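Local coordinates for hypothetical protein APE2540 (Aeropyrum pernix, PDB 1WDV) that probably hydrolyses mischarged aminoacyl-tRNA, consistent with a stand-alone editing enzyme that clears alanine from proline tRNA, at residues 107-112 against 143-148. Residues are numbered along the deposited sequence; the frame is centred on the assembly and turned at random.
Sequences IVLVVD and TGAVVA
Strands 108-112 and 146-148 run parallel, their axes inclined by 36°, and three backbone hydrogen bonds lace them together. Val-146 N gives its proton to Leu-109 O in the carbonyl plane. The shortest and straightest bond is Val-111 N to Val-146 O, 2.9 Å, lying nearly along the C=O axis. Ala-148 N reaches Val-111 O at 3.1 Å from above the carbonyl plane. CA-H contacts fill in between, among them Val-147 CA to Val-111 O.

On one face of the sheet, Val-110 CG1, anti to its backbone N, meets Ala-148 CB at 4.1 Å, while Val-110 CG2 lies 4.4 Å from Val-146 CB. Leu-74 of helix 68-75 packs on Val-110, Val-146 and Ala-148. Ala-145 CB points toward 107-112 and touches both Val-111 CG2 and Leu-109 CD2, 3.7 Å from the latter. Leu-109, with CG anti to N (chi1 -179°), crosses the Thr-143 side chain at roughly a right angle, Leu-109 CD2 lying 3.5 Å from Thr-143 OG1. That hydroxyl also accepts from Ala-145 N in an ST turn and is hydrogen-bonded to Leu-139 O; the turn spans Gly-144, where the chain leaves the helix with positive phi. The buried Asp-112 carboxylate turns to Ile-114 N, Val-150 N and Ser-151 OG, and so is bonded to the chain that follows each strand.

Helix 136-143, through Leu-139 and Val-140, packs on the Val-111/Val-147 face and leads through a short turn into 146-148, the edge strand of a mixed sheet layered between helices in this aminoacyl-tRNA editing domain.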
loop_
_atom_site.group_PDB
_atom_site.type_symbol
_atom_site.label_atom_id
_atom_site.label_comp_id
_atom_site.label_asym_id
_atom_site.label_seq_id
_atom_site.Cartn_x
_atom_site.Cartn_y
_atom_site.Cartn_z
ATOM N N ILE A 107 -11.184 5.196 3.853
ATOM C CA ILE A 107 -9.881 5.450 3.250
ATOM C C ILE A 107 -9.912 5.275 1.742
ATOM O O ILE A 107 -10.342 4.252 1.224
ATOM C CB ILE A 107 -8.820 4.551 3.913
ATOM C CG1 ILE A 107 -8.820 4.840 5.425
ATOM C CG2 ILE A 107 -7.435 4.809 3.249
ATOM C CD1 ILE A 107 -7.718 4.141 6.212
ATOM N N VAL A 108 -9.457 6.311 1.050
ATOM C CA VAL A 108 -9.441 6.339 -0.400
ATOM C C VAL A 108 -8.130 5.786 -0.924
ATOM O O VAL A 108 -7.056 6.290 -0.563
ATOM C CB VAL A 108 -9.609 7.775 -0.864
ATOM C CG1 VAL A 108 -9.479 7.857 -2.378
ATOM C CG2 VAL A 108 -10.962 8.300 -0.365
ATOM N N LEU A 109 -8.214 4.789 -1.806
ATOM C CA LEU A 109 -7.002 4.176 -2.353
ATOM C C LEU A 109 -6.491 4.854 -3.630
ATOM O O LEU A 109 -7.275 5.153 -4.541
ATOM C CB LEU A 109 -7.278 2.692 -2.638
ATOM C CG LEU A 109 -6.139 1.832 -3.201
ATOM C CD1 LEU A 109 -5.058 1.725 -2.134
ATOM C CD2 LEU A 109 -6.656 0.446 -3.574
ATOM N N VAL A 110 -5.187 5.103 -3.673
ATOM C CA VAL A 110 -4.520 5.737 -4.831
ATOM C C VAL A 110 -3.334 4.839 -5.192
ATOM O O VAL A 110 -2.567 4.451 -4.321
ATOM C CB VAL A 110 -3.984 7.158 -4.463
ATOM C CG1 VAL A 110 -3.264 7.789 -5.656
ATOM C CG2 VAL A 110 -5.132 8.062 -3.991
ATOM N N VAL A 111 -3.169 4.523 -6.475
ATOM C CA VAL A 111 -2.071 3.644 -6.909
ATOM C C VAL A 111 -1.183 4.383 -7.897
ATOM O O VAL A 111 -1.681 4.974 -8.859
ATOM C CB VAL A 111 -2.635 2.356 -7.573
ATOM C CG1 VAL A 111 -1.503 1.471 -8.084
ATOM C CG2 VAL A 111 -3.416 1.556 -6.526
ATOM N N ASP A 112 0.125 4.401 -7.648
ATOM C CA ASP A 112 1.010 5.079 -8.589
ATOM C C ASP A 112 1.052 4.334 -9.919
ATOM O O ASP A 112 1.279 3.127 -9.951
ATOM C CB ASP A 112 2.419 5.221 -8.059
ATOM C CG ASP A 112 3.226 6.188 -8.906
ATOM O OD1 ASP A 112 3.629 5.835 -10.040
ATOM O OD2 ASP A 112 3.415 7.329 -8.478
ATOM N N THR A 143 -10.934 -2.337 -6.915
ATOM C CA THR A 143 -11.259 -1.278 -5.965
ATOM C C THR A 143 -11.711 0.049 -6.544
ATOM O O THR A 143 -12.259 0.894 -5.819
ATOM C CB THR A 143 -10.028 -0.972 -5.111
ATOM O OG1 THR A 143 -8.980 -0.525 -5.985
ATOM C CG2 THR A 143 -9.559 -2.203 -4.349
ATOM N N GLY A 144 -11.469 0.242 -7.835
ATOM C CA GLY A 144 -11.804 1.511 -8.464
ATOM C C GLY A 144 -10.798 2.569 -8.067
ATOM O O GLY A 144 -11.028 3.778 -8.230
ATOM N N ALA A 145 -9.652 2.120 -7.563
ATOM C CA ALA A 145 -8.608 3.021 -7.132
ATOM C C ALA A 145 -8.221 4.048 -8.184
ATOM O O ALA A 145 -8.238 3.785 -9.397
ATOM C CB ALA A 145 -7.379 2.218 -6.730
ATOM N N VAL A 146 -7.870 5.228 -7.701
ATOM C CA VAL A 146 -7.414 6.308 -8.543
ATOM C C VAL A 146 -5.952 6.054 -8.946
ATOM O O VAL A 146 -5.115 5.846 -8.084
ATOM C CB VAL A 146 -7.433 7.634 -7.763
ATOM C CG1 VAL A 146 -7.008 8.755 -8.667
ATOM C CG2 VAL A 146 -8.815 7.877 -7.163
ATOM N N VAL A 147 -5.650 6.061 -10.237
ATOM C CA VAL A 147 -4.265 5.881 -10.690
ATOM C C VAL A 147 -3.681 7.284 -10.888
ATOM O O VAL A 147 -4.285 8.098 -11.579
ATOM C CB VAL A 147 -4.239 5.093 -12.024
ATOM C CG1 VAL A 147 -2.839 5.011 -12.556
ATOM C CG2 VAL A 147 -4.804 3.647 -11.784
ATOM N N ALA A 148 -2.508 7.560 -10.302
ATOM C CA ALA A 148 -1.916 8.883 -10.391
ATOM C C ALA A 148 -0.402 8.827 -10.366
ATOM O O ALA A 148 0.174 7.763 -10.191
ATOM C CB ALA A 148 -2.425 9.738 -9.214
#